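Local coordinates for protein octenoyl-coa reductase/carboxylase (Streptomyces sp., PDB 4A0S) that reductively carboxylates 2-octenoyl-CoA with NADPH, supplying an unusual extender unit for polyketide biosynthesis on the cinnabaramide pathway, at residues F92-N96 and R162-T168; L30-A35 and F84-F90. Numbering follows the deposited sequence.

Contact 1. Residues F92-N96 and R162-T168. With CO8 (octanoyl-coenzyme A), chain E.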
loop_
_atom_site.group_PDB
_atom_site.type_symbol
_atom_site.label_atom_id
_atom_site.label_comp_id
_atom_site.label_asym_id
_atom_site.label_seq_id
_atom_site.Cartn_x
_atom_site.Cartn_y
_atom_site.Cartn_z
ATOM N N PHE A 92 -2.646 17.653 29.445
ATOM C CA PHE A 92 -2.940 16.347 28.840
ATOM C C PHE A 92 -3.585 15.397 29.821
ATOM O O PHE A 92 -4.529 14.677 29.472
ATOM C CB PHE A 92 -1.691 15.713 28.229
ATOM C CG PHE A 92 -0.930 16.646 27.331
ATOM C CD1 PHE A 92 -1.599 17.439 26.399
ATOM C CD2 PHE A 92 0.446 16.750 27.440
ATOM C CE1 PHE A 92 -0.894 18.322 25.580
ATOM C CE2 PHE A 92 1.172 17.630 26.618
ATOM C CZ PHE A 92 0.500 18.414 25.698
ATOM N N LEU A 93 -3.089 15.429 31.053
ATOM C CA LEU A 93 -3.607 14.586 32.105
ATOM C C LEU A 93 -5.063 14.940 32.337
ATOM O O LEU A 93 -5.903 14.059 32.518
ATOM C CB LEU A 93 -2.779 14.745 33.380
ATOM C CG LEU A 93 -1.313 14.302 33.291
ATOM C CD1 LEU A 93 -0.620 14.483 34.633
ATOM C CD2 LEU A 93 -1.186 12.859 32.815
ATOM N N LYS A 94 -5.366 16.232 32.288
ATOM C CA LYS A 94 -6.729 16.688 32.486
ATOM C C LYS A 94 -7.625 16.304 31.315
ATOM O O LYS A 94 -8.772 15.916 31.512
ATOM C CB LYS A 94 -6.752 18.193 32.742
ATOM C CG LYS A 94 -6.208 18.559 34.112
ATOM C CD LYS A 94 -6.375 20.034 34.444
ATOM C CE LYS A 94 -6.303 20.251 35.967
ATOM N NZ LYS A 94 -7.382 19.550 36.753
ATOM N N GLN A 95 -7.096 16.405 30.102
ATOM C CA GLN A 95 -7.820 15.987 28.910
ATOM C C GLN A 95 -8.095 14.488 29.002
ATOM O O GLN A 95 -9.187 14.028 28.708
ATOM C CB GLN A 95 -6.995 16.250 27.649
ATOM C CG GLN A 95 -6.944 17.704 27.179
ATOM C CD GLN A 95 -6.268 17.843 25.818
ATOM O OE1 GLN A 95 -5.075 17.531 25.662
ATOM N NE2 GLN A 95 -7.030 18.309 24.819
ATOM N N ASN A 96 -7.061 13.743 29.374
ATOM C CA ASN A 96 -7.152 12.315 29.583
ATOM C C ASN A 96 -8.290 12.036 30.578
ATOM O O ASN A 96 -9.241 11.315 30.260
ATOM C CB ASN A 96 -5.800 11.821 30.110
ATOM C CG ASN A 96 -5.720 10.311 30.266
ATOM O OD1 ASN A 96 -6.740 9.607 30.340
ATOM N ND2 ASN A 96 -4.487 9.803 30.332
ATOM N N ARG A 162 -2.524 7.818 23.552
ATOM C CA ARG A 162 -1.663 8.628 24.396
ATOM C C ARG A 162 -0.290 8.002 24.552
ATOM O O ARG A 162 -0.106 6.818 24.271
ATOM C CB ARG A 162 -2.315 8.862 25.750
ATOM C CG ARG A 162 -3.500 9.799 25.654
ATOM C CD ARG A 162 -4.103 10.118 27.043
ATOM N NE ARG A 162 -5.159 11.102 26.865
ATOM C CZ ARG A 162 -6.370 10.826 26.395
ATOM N NH1 ARG A 162 -6.703 9.576 26.087
ATOM N NH2 ARG A 162 -7.256 11.807 26.238
ATOM N N ALA A 163 0.668 8.834 24.946
ATOM C CA ALA A 163 2.018 8.406 25.262
ATOM C C ALA A 163 2.103 8.244 26.764
ATOM O O ALA A 163 1.989 9.207 27.530
ATOM C CB ALA A 163 3.044 9.425 24.784
ATOM N N TRP A 164 2.283 7.002 27.171
ATOM C CA TRP A 164 2.515 6.649 28.546
ATOM C C TRP A 164 3.529 7.573 29.221
ATOM O O TRP A 164 4.607 7.819 28.668
ATOM C CB TRP A 164 3.047 5.235 28.567
ATOM C CG TRP A 164 3.161 4.711 29.910
ATOM C CD1 TRP A 164 2.204 4.713 30.863
ATOM C CD2 TRP A 164 4.290 4.036 30.460
ATOM N NE1 TRP A 164 2.670 4.106 31.999
ATOM C CE2 TRP A 164 3.954 3.679 31.776
ATOM C CE3 TRP A 164 5.565 3.732 29.977
ATOM C CZ2 TRP A 164 4.841 3.011 32.622
ATOM C CZ3 TRP A 164 6.449 3.060 30.811
ATOM C CH2 TRP A 164 6.077 2.700 32.122
ATOM N N GLY A 165 3.168 8.090 30.395
ATOM C CA GLY A 165 4.057 8.969 31.154
ATOM C C GLY A 165 4.199 10.369 30.594
ATOM O O GLY A 165 4.967 11.163 31.119
ATOM N N PHE A 166 3.469 10.670 29.520
ATOM C CA PHE A 166 3.470 12.002 28.936
ATOM C C PHE A 166 2.055 12.576 28.883
ATOM O O PHE A 166 1.791 13.584 29.499
ATOM C CB PHE A 166 4.141 12.012 27.554
ATOM C CG PHE A 166 4.235 13.371 26.956
ATOM C CD1 PHE A 166 5.159 14.299 27.437
ATOM C CD2 PHE A 166 3.374 13.749 25.938
ATOM C CE1 PHE A 166 5.241 15.581 26.895
ATOM C CE2 PHE A 166 3.447 15.032 25.380
ATOM C CZ PHE A 166 4.388 15.953 25.869
ATOM N N GLU A 167 1.151 11.920 28.161
ATOM C CA GLU A 167 -0.278 12.240 28.269
ATOM C C GLU A 167 -0.978 11.322 29.259
ATOM O O GLU A 167 -2.195 11.398 29.426
ATOM C CB GLU A 167 -0.983 12.149 26.912
ATOM C CG GLU A 167 -0.587 13.227 25.926
ATOM C CD GLU A 167 0.340 12.725 24.847
ATOM O OE1 GLU A 167 0.528 11.496 24.758
ATOM O OE2 GLU A 167 0.868 13.561 24.057
ATOM N N THR A 168 -0.225 10.429 29.888
ATOM C CA THR A 168 -0.783 9.619 30.949
ATOM C C THR A 168 0.085 9.751 32.164
ATOM O O THR A 168 1.259 10.077 32.068
ATOM C CB THR A 168 -0.907 8.105 30.623
ATOM O OG1 THR A 168 0.326 7.438 30.876
ATOM C CG2 THR A 168 -1.375 7.869 29.191
HETATM N N1A CO8 E . -0.368 26.060 30.316
HETATM C C2A CO8 E . -1.528 25.408 30.415
HETATM N N3A CO8 E . -2.216 25.060 29.334
HETATM C C4A CO8 E . -1.735 25.366 28.108
HETATM C C5A CO8 E . -0.529 26.041 27.960
HETATM C C6A CO8 E . 0.164 26.393 29.115
HETATM N N6A CO8 E . 1.333 27.035 29.026
HETATM N N7A CO8 E . -0.303 26.201 26.656
HETATM C C8A CO8 E . -1.329 25.653 26.002
HETATM N N9A CO8 E . -2.202 25.146 26.887
HETATM C C1B CO8 E . -3.489 24.445 26.626
HETATM C C2B CO8 E . -4.587 25.435 26.224
HETATM O O2B CO8 E . -5.845 25.044 26.818
HETATM C C3B CO8 E . -4.614 25.247 24.709
HETATM O O3B CO8 E . -5.888 25.586 24.182
HETATM P P3B CO8 E . -5.986 27.028 23.454
HETATM O O7A CO8 E . -7.246 27.797 24.143
HETATM O O8A CO8 E . -4.718 27.972 23.914
HETATM O O9A CO8 E . -6.060 26.906 21.984
HETATM C C4B CO8 E . -4.330 23.759 24.537
HETATM O O4B CO8 E . -3.344 23.475 25.541
HETATM C C5B CO8 E . -3.604 23.459 23.220
HETATM O O5B CO8 E . -3.246 22.062 23.179
HETATM P P1A CO8 E . -4.409 20.932 22.929
HETATM O O1A CO8 E . -3.627 19.471 22.937
HETATM O O2A CO8 E . -5.493 20.917 23.962
HETATM O O3A CO8 E . -5.084 21.296 21.473
HETATM P P2A CO8 E . -4.657 20.778 19.976
HETATM O O4A CO8 E . -4.863 22.016 18.988
HETATM O O5A CO8 E . -5.396 19.557 19.513
HETATM O O6A CO8 E . -3.043 20.531 20.008
HETATM C CBP CO8 E . -0.933 19.328 19.616
HETATM C CCP CO8 E . -2.451 19.407 19.327
HETATM C CDP CO8 E . -0.292 20.509 18.866
HETATM C CEP CO8 E . -0.417 18.023 19.008
HETATM C CAP CO8 E . -0.681 19.394 21.160
HETATM O OAP CO8 E . -1.489 18.439 21.920
HETATM C C9P CO8 E . 0.814 19.288 21.568
HETATM O O9P CO8 E . 1.558 20.261 21.392
HETATM N N8P CO8 E . 1.213 18.127 22.138
HETATM C C7P CO8 E . 2.598 17.924 22.659
HETATM C C6P CO8 E . 3.537 17.095 21.739
HETATM C C5P CO8 E . 4.938 17.754 21.736
HETATM O O5P CO8 E . 5.075 18.896 21.306
HETATM N N4P CO8 E . 5.972 17.162 22.330
HETATM C C3P CO8 E . 6.150 15.783 22.768
HETATM C C2P CO8 E . 7.207 15.286 21.771
HETATM S S1P CO8 E . 6.618 13.839 20.815
HETATM C "C1'" CO8 E . 7.493 12.615 21.668
HETATM O "O1'" CO8 E . 8.574 12.833 22.247
HETATM C "C2'" CO8 E . 6.865 11.388 21.669
HETATM C "C3'" CO8 E . 7.394 10.271 22.274
HETATM C "C4'" CO8 E . 6.699 9.058 22.189
HETATM C "C5'" CO8 E . 5.239 9.152 21.774
HETATM C "C6'" CO8 E . 4.690 7.717 21.928
HETATM C "C7'" CO8 E . 3.324 7.638 21.305
HETATM C "C8'" CO8 E . 2.758 6.245 21.600
HETATM O O HOH W 1 -4.616 13.643 27.139
#
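One face of helix 89-97 meets the turn that follows strand 162-163, and Phe92 is one of several residues that join this packing to the coenzyme A site. With chi1 in the m well, its ring lies obliquely beside that of Phe166, centroids 5.4 Å apart and planes at 40°, and its CB rests 3.6 Å from CG of Glu167. Both flat rings pack closely against the slender pantetheine arm of octanoyl-CoA, with its amide and methylene groups: Phe92 CZ is 3.6 Å from N8P, and Phe166 CZ is 3.6 Å from C3P. Gln95 NE2, a polar amide suited to a phosphate oxygen, lies 3.1 Å from O2A of the pyrophosphate, while small Ala163 leaves room for the acyl tail, its CB 3.7 Å from C6'. Asn96, a t rotamer, reaches across so that ND2 donates to Glu167 O at 2.9 Å, satisfying a buried carbonyl. Leu93, extended as m,t, lays CD2 3.4 Å from Thr168 C. The turn braces itself: Glu167 bends through an off-well chi2 near 104° so that OE1 accepts from Ala163 N (2.7 Å), Thr168 OG1 accepts from Gly165 N (3.0 Å), and Gly165, lacking a CB, readily adopts the positive phi (74°) needed here. Arg162 stretches over the helix; one guanidinium face covers Asn96 CB, a water bridges NE to Phe92 O (2.6 Å to each), and NH1 pairs with Glu160. Within the GroES-like domain, which holds both segments, strand 162-163 is held against 142-143, Phe166 leans on helix 76-82, and Met352 of the second subunit packs against Glu167.

Contact 2. Residues L30-A35 and F84-F90. With CO8 (octanoyl-coenzyme A), chain E.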
loop_
_atom_site.group_PDB
_atom_site.type_symbol
_atom_site.label_atom_id
_atom_site.label_comp_id
_atom_site.label_asym_id
_atom_site.label_seq_id
_atom_site.Cartn_x
_atom_site.Cartn_y
_atom_site.Cartn_z
ATOM N N LEU A 30 6.518 15.499 38.114
ATOM C CA LEU A 30 6.347 16.932 38.116
ATOM C C LEU A 30 5.166 17.259 39.000
ATOM O O LEU A 30 4.337 16.383 39.314
ATOM C CB LEU A 30 6.105 17.426 36.701
ATOM C CG LEU A 30 7.191 17.043 35.693
ATOM C CD1 LEU A 30 6.634 17.292 34.320
ATOM C CD2 LEU A 30 8.476 17.820 35.933
ATOM N N ARG A 31 5.093 18.527 39.386
ATOM C CA ARG A 31 4.051 19.028 40.245
ATOM C C ARG A 31 3.252 20.051 39.457
ATOM O O ARG A 31 3.825 20.923 38.810
ATOM C CB ARG A 31 4.670 19.674 41.488
ATOM C CG ARG A 31 5.435 18.703 42.392
ATOM C CD ARG A 31 4.500 17.785 43.179
ATOM N NE ARG A 31 3.655 18.540 44.110
ATOM C CZ ARG A 31 2.403 18.214 44.432
ATOM N NH1 ARG A 31 1.830 17.141 43.904
ATOM N NH2 ARG A 31 1.719 18.972 45.284
ATOM N N ALA A 32 1.928 19.927 39.491
ATOM C CA ALA A 32 1.043 20.825 38.751
ATOM C C ALA A 32 1.301 22.290 39.077
ATOM O O ALA A 32 1.216 23.149 38.192
ATOM C CB ALA A 32 -0.418 20.474 39.011
ATOM N N GLU A 33 1.613 22.553 40.343
ATOM C CA GLU A 33 1.894 23.902 40.832
ATOM C C GLU A 33 3.076 24.544 40.122
ATOM O O GLU A 33 3.177 25.769 40.090
ATOM C CB GLU A 33 2.129 23.890 42.342
ATOM C CG GLU A 33 3.110 22.804 42.823
ATOM C CD GLU A 33 3.284 22.777 44.336
ATOM O OE1 GLU A 33 3.461 23.857 44.940
ATOM O OE2 GLU A 33 3.259 21.670 44.919
ATOM N N ASP A 34 3.947 23.723 39.528
ATOM C CA ASP A 34 5.178 24.231 38.887
ATOM C C ASP A 34 5.051 24.520 37.393
ATOM O O ASP A 34 6.027 24.931 36.753
ATOM C CB ASP A 34 6.337 23.251 39.092
ATOM C CG ASP A 34 6.679 23.032 40.559
ATOM O OD1 ASP A 34 6.373 23.922 41.393
ATOM O OD2 ASP A 34 7.258 21.962 40.874
ATOM N N ALA A 35 3.865 24.327 36.833
ATOM C CA ALA A 35 3.710 24.367 35.383
ATOM C C ALA A 35 4.214 25.663 34.733
ATOM O O ALA A 35 4.752 25.630 33.626
ATOM C CB ALA A 35 2.275 24.069 34.990
ATOM N N PHE A 84 7.765 21.690 30.787
ATOM C CA PHE A 84 6.366 22.077 30.513
ATOM C C PHE A 84 6.140 22.562 29.069
ATOM O O PHE A 84 5.239 23.360 28.783
ATOM C CB PHE A 84 5.838 23.058 31.574
ATOM C CG PHE A 84 6.092 22.603 32.995
ATOM C CD1 PHE A 84 5.286 21.638 33.592
ATOM C CD2 PHE A 84 7.149 23.141 33.738
ATOM C CE1 PHE A 84 5.525 21.206 34.910
ATOM C CE2 PHE A 84 7.396 22.715 35.051
ATOM C CZ PHE A 84 6.578 21.751 35.635
ATOM N N GLU A 85 6.953 22.033 28.158
ATOM C CA GLU A 85 6.869 22.356 26.737
ATOM C C GLU A 85 6.382 21.193 25.857
ATOM O O GLU A 85 6.591 20.028 26.190
ATOM C CB GLU A 85 8.216 22.844 26.238
ATOM C CG GLU A 85 8.589 24.195 26.777
ATOM C CD GLU A 85 9.754 24.787 26.033
ATOM O OE1 GLU A 85 10.313 24.089 25.162
ATOM O OE2 GLU A 85 10.103 25.951 26.306
ATOM N N PRO A 86 5.704 21.517 24.743
ATOM C CA PRO A 86 5.281 22.871 24.407
ATOM C C PRO A 86 4.082 23.280 25.252
ATOM O O PRO A 86 3.749 24.455 25.333
ATOM C CB PRO A 86 4.868 22.747 22.942
ATOM C CG PRO A 86 4.377 21.359 22.838
ATOM C CD PRO A 86 5.320 20.559 23.691
ATOM N N ILE A 87 3.442 22.294 25.869
ATOM C CA ILE A 87 2.287 22.504 26.720
ATOM C C ILE A 87 2.482 21.624 27.937
ATOM O O ILE A 87 2.823 20.451 27.793
ATOM C CB ILE A 87 0.987 22.064 26.018
ATOM C CG1 ILE A 87 0.684 22.947 24.801
ATOM C CG2 ILE A 87 -0.184 22.033 27.016
ATOM C CD1 ILE A 87 -0.040 22.211 23.693
ATOM N N PRO A 88 2.255 22.173 29.143
ATOM C CA PRO A 88 2.402 21.399 30.377
ATOM C C PRO A 88 1.624 20.099 30.277
ATOM O O PRO A 88 0.472 20.115 29.856
ATOM C CB PRO A 88 1.756 22.296 31.432
ATOM C CG PRO A 88 1.898 23.656 30.902
ATOM C CD PRO A 88 1.800 23.545 29.409
ATOM N N THR A 89 2.256 18.989 30.646
ATOM C CA THR A 89 1.603 17.677 30.595
ATOM C C THR A 89 0.319 17.618 31.421
ATOM O O THR A 89 -0.586 16.848 31.118
ATOM C CB THR A 89 2.533 16.539 31.050
ATOM O OG1 THR A 89 3.133 16.874 32.304
ATOM C CG2 THR A 89 3.605 16.290 30.026
ATOM N N PHE A 90 0.223 18.443 32.453
ATOM C CA PHE A 90 -1.007 18.460 33.249
ATOM C C PHE A 90 -2.253 18.762 32.420
ATOM O O PHE A 90 -3.328 18.240 32.706
ATOM C CB PHE A 90 -0.838 19.390 34.436
ATOM C CG PHE A 90 0.184 18.890 35.402
ATOM C CD1 PHE A 90 -0.165 17.950 36.365
ATOM C CD2 PHE A 90 1.501 19.292 35.307
ATOM C CE1 PHE A 90 0.763 17.452 37.236
ATOM C CE2 PHE A 90 2.453 18.786 36.181
ATOM C CZ PHE A 90 2.073 17.865 37.153
HETATM N N1A CO8 E . -0.368 26.060 30.316
HETATM C C2A CO8 E . -1.528 25.408 30.415
HETATM N N3A CO8 E . -2.216 25.060 29.334
HETATM C C4A CO8 E . -1.735 25.366 28.108
HETATM C C5A CO8 E . -0.529 26.041 27.960
HETATM C C6A CO8 E . 0.164 26.393 29.115
HETATM N N6A CO8 E . 1.333 27.035 29.026
HETATM N N7A CO8 E . -0.303 26.201 26.656
HETATM C C8A CO8 E . -1.329 25.653 26.002
HETATM N N9A CO8 E . -2.202 25.146 26.887
HETATM C C1B CO8 E . -3.489 24.445 26.626
HETATM C C2B CO8 E . -4.587 25.435 26.224
HETATM O O2B CO8 E . -5.845 25.044 26.818
HETATM C C3B CO8 E . -4.614 25.247 24.709
HETATM O O3B CO8 E . -5.888 25.586 24.182
HETATM P P3B CO8 E . -5.986 27.028 23.454
HETATM O O7A CO8 E . -7.246 27.797 24.143
HETATM O O8A CO8 E . -4.718 27.972 23.914
HETATM O O9A CO8 E . -6.060 26.906 21.984
HETATM C C4B CO8 E . -4.330 23.759 24.537
HETATM O O4B CO8 E . -3.344 23.475 25.541
HETATM C C5B CO8 E . -3.604 23.459 23.220
HETATM O O5B CO8 E . -3.246 22.062 23.179
HETATM P P1A CO8 E . -4.409 20.932 22.929
HETATM O O1A CO8 E . -3.627 19.471 22.937
HETATM O O2A CO8 E . -5.493 20.917 23.962
HETATM O O3A CO8 E . -5.084 21.296 21.473
HETATM P P2A CO8 E . -4.657 20.778 19.976
HETATM O O4A CO8 E . -4.863 22.016 18.988
HETATM O O5A CO8 E . -5.396 19.557 19.513
HETATM O O6A CO8 E . -3.043 20.531 20.008
HETATM C CBP CO8 E . -0.933 19.328 19.616
HETATM C CCP CO8 E . -2.451 19.407 19.327
HETATM C CDP CO8 E . -0.292 20.509 18.866
HETATM C CEP CO8 E . -0.417 18.023 19.008
HETATM C CAP CO8 E . -0.681 19.394 21.160
HETATM O OAP CO8 E . -1.489 18.439 21.920
HETATM C C9P CO8 E . 0.814 19.288 21.568
HETATM O O9P CO8 E . 1.558 20.261 21.392
HETATM N N8P CO8 E . 1.213 18.127 22.138
HETATM C C7P CO8 E . 2.598 17.924 22.659
HETATM C C6P CO8 E . 3.537 17.095 21.739
HETATM C C5P CO8 E . 4.938 17.754 21.736
HETATM O O5P CO8 E . 5.075 18.896 21.306
HETATM N N4P CO8 E . 5.972 17.162 22.330
HETATM C C3P CO8 E . 6.150 15.783 22.768
HETATM C C2P CO8 E . 7.207 15.286 21.771
HETATM S S1P CO8 E . 6.618 13.839 20.815
HETATM C "C1'" CO8 E . 7.493 12.615 21.668
HETATM O "O1'" CO8 E . 8.574 12.833 22.247
HETATM C "C2'" CO8 E . 6.865 11.388 21.669
HETATM C "C3'" CO8 E . 7.394 10.271 22.274
HETATM C "C4'" CO8 E . 6.699 9.058 22.189
HETATM C "C5'" CO8 E . 5.239 9.152 21.774
HETATM C "C6'" CO8 E . 4.690 7.717 21.928
HETATM C "C7'" CO8 E . 3.324 7.638 21.305
HETATM C "C8'" CO8 E . 2.758 6.245 21.600
#
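Strand 24-31 ends at Arg31, and the chain turns at once into a 3-10 segment, marked by Asp34 N bonding to Arg31 O (2.9 Å) and Ala35 N to Ala32 O (3.2 Å). The facing segment opens at Phe84, whose positive phi (55°) closes the preceding helix in a Schellman motif; it then loops through a cis peptide before Pro86 and enters helix 89-97. The backbones approach to 6.0 Å between CA of Ala35 and CA of Pro88, and to 6.3 Å between CA of Ala32 and CA of Phe90. Two aromatic rings bridge this gap in the same manner. Ala32 CA sits 3.5 Å from the Phe90 ring centroid, and Ala35 CA 3.6 Å from that of Phe84, both almost on the ring normal: two CH-pi contacts, possible because alanine lets the backbone come so close. Leu30 adds its branched side chain to both, with CD1 4.1 Å from Phe84 CE1 and CB 3.9 Å from Phe90 CE2, while the CB atoms of Ala35 and Pro88 meet at 4.0 Å. Arg31 NH2 forms a salt bridge with Glu33 OE2 (3.1 Å), and Asp34 turns its carboxylate to Arg51. Residues 84-90 belong to the GroES-like domain and give the octanoyl-CoA pocket Pro86, Ile87 and Pro88: Pro88 CD lies 3.3 Å from C6A of the adenine, and Ile87 CD1 3.3 Å from O5B. Around this contact, Leu30 packs on helices 46-49 and 76-82, Thr89 bonds His111 of strand 110-112, the antiparallel neighbour of strand 24-31, and Arg348 of the second subunit touches Pro86 and Ile87.

How the contacts relate
From the N terminus, the chain completes strand 24-31, passes through 48 intervening residues that include helices 46-49 and 76-82, and returns at 84-90, where contact 2 closes its loop. Contact 1 opens only two residues later, at Phe92, and closes at 162-168, after 65 intervening residues that are mostly loop with some strand, so the two follow in series without nesting or crossing. Helix 89-97 serves both: its beginning ties to the four-stranded antiparallel sheet, the residues from Phe92 onward to the segment after strand 162-163. Phe166 O lies 3.3 Å from Thr89 CG2. Contact 2 touches the adenine, O5B and pantetheine of octanoyl-CoA, contact 1 its pyrophosphate, pantetheine and acyl tail, overlapping along the pantetheine.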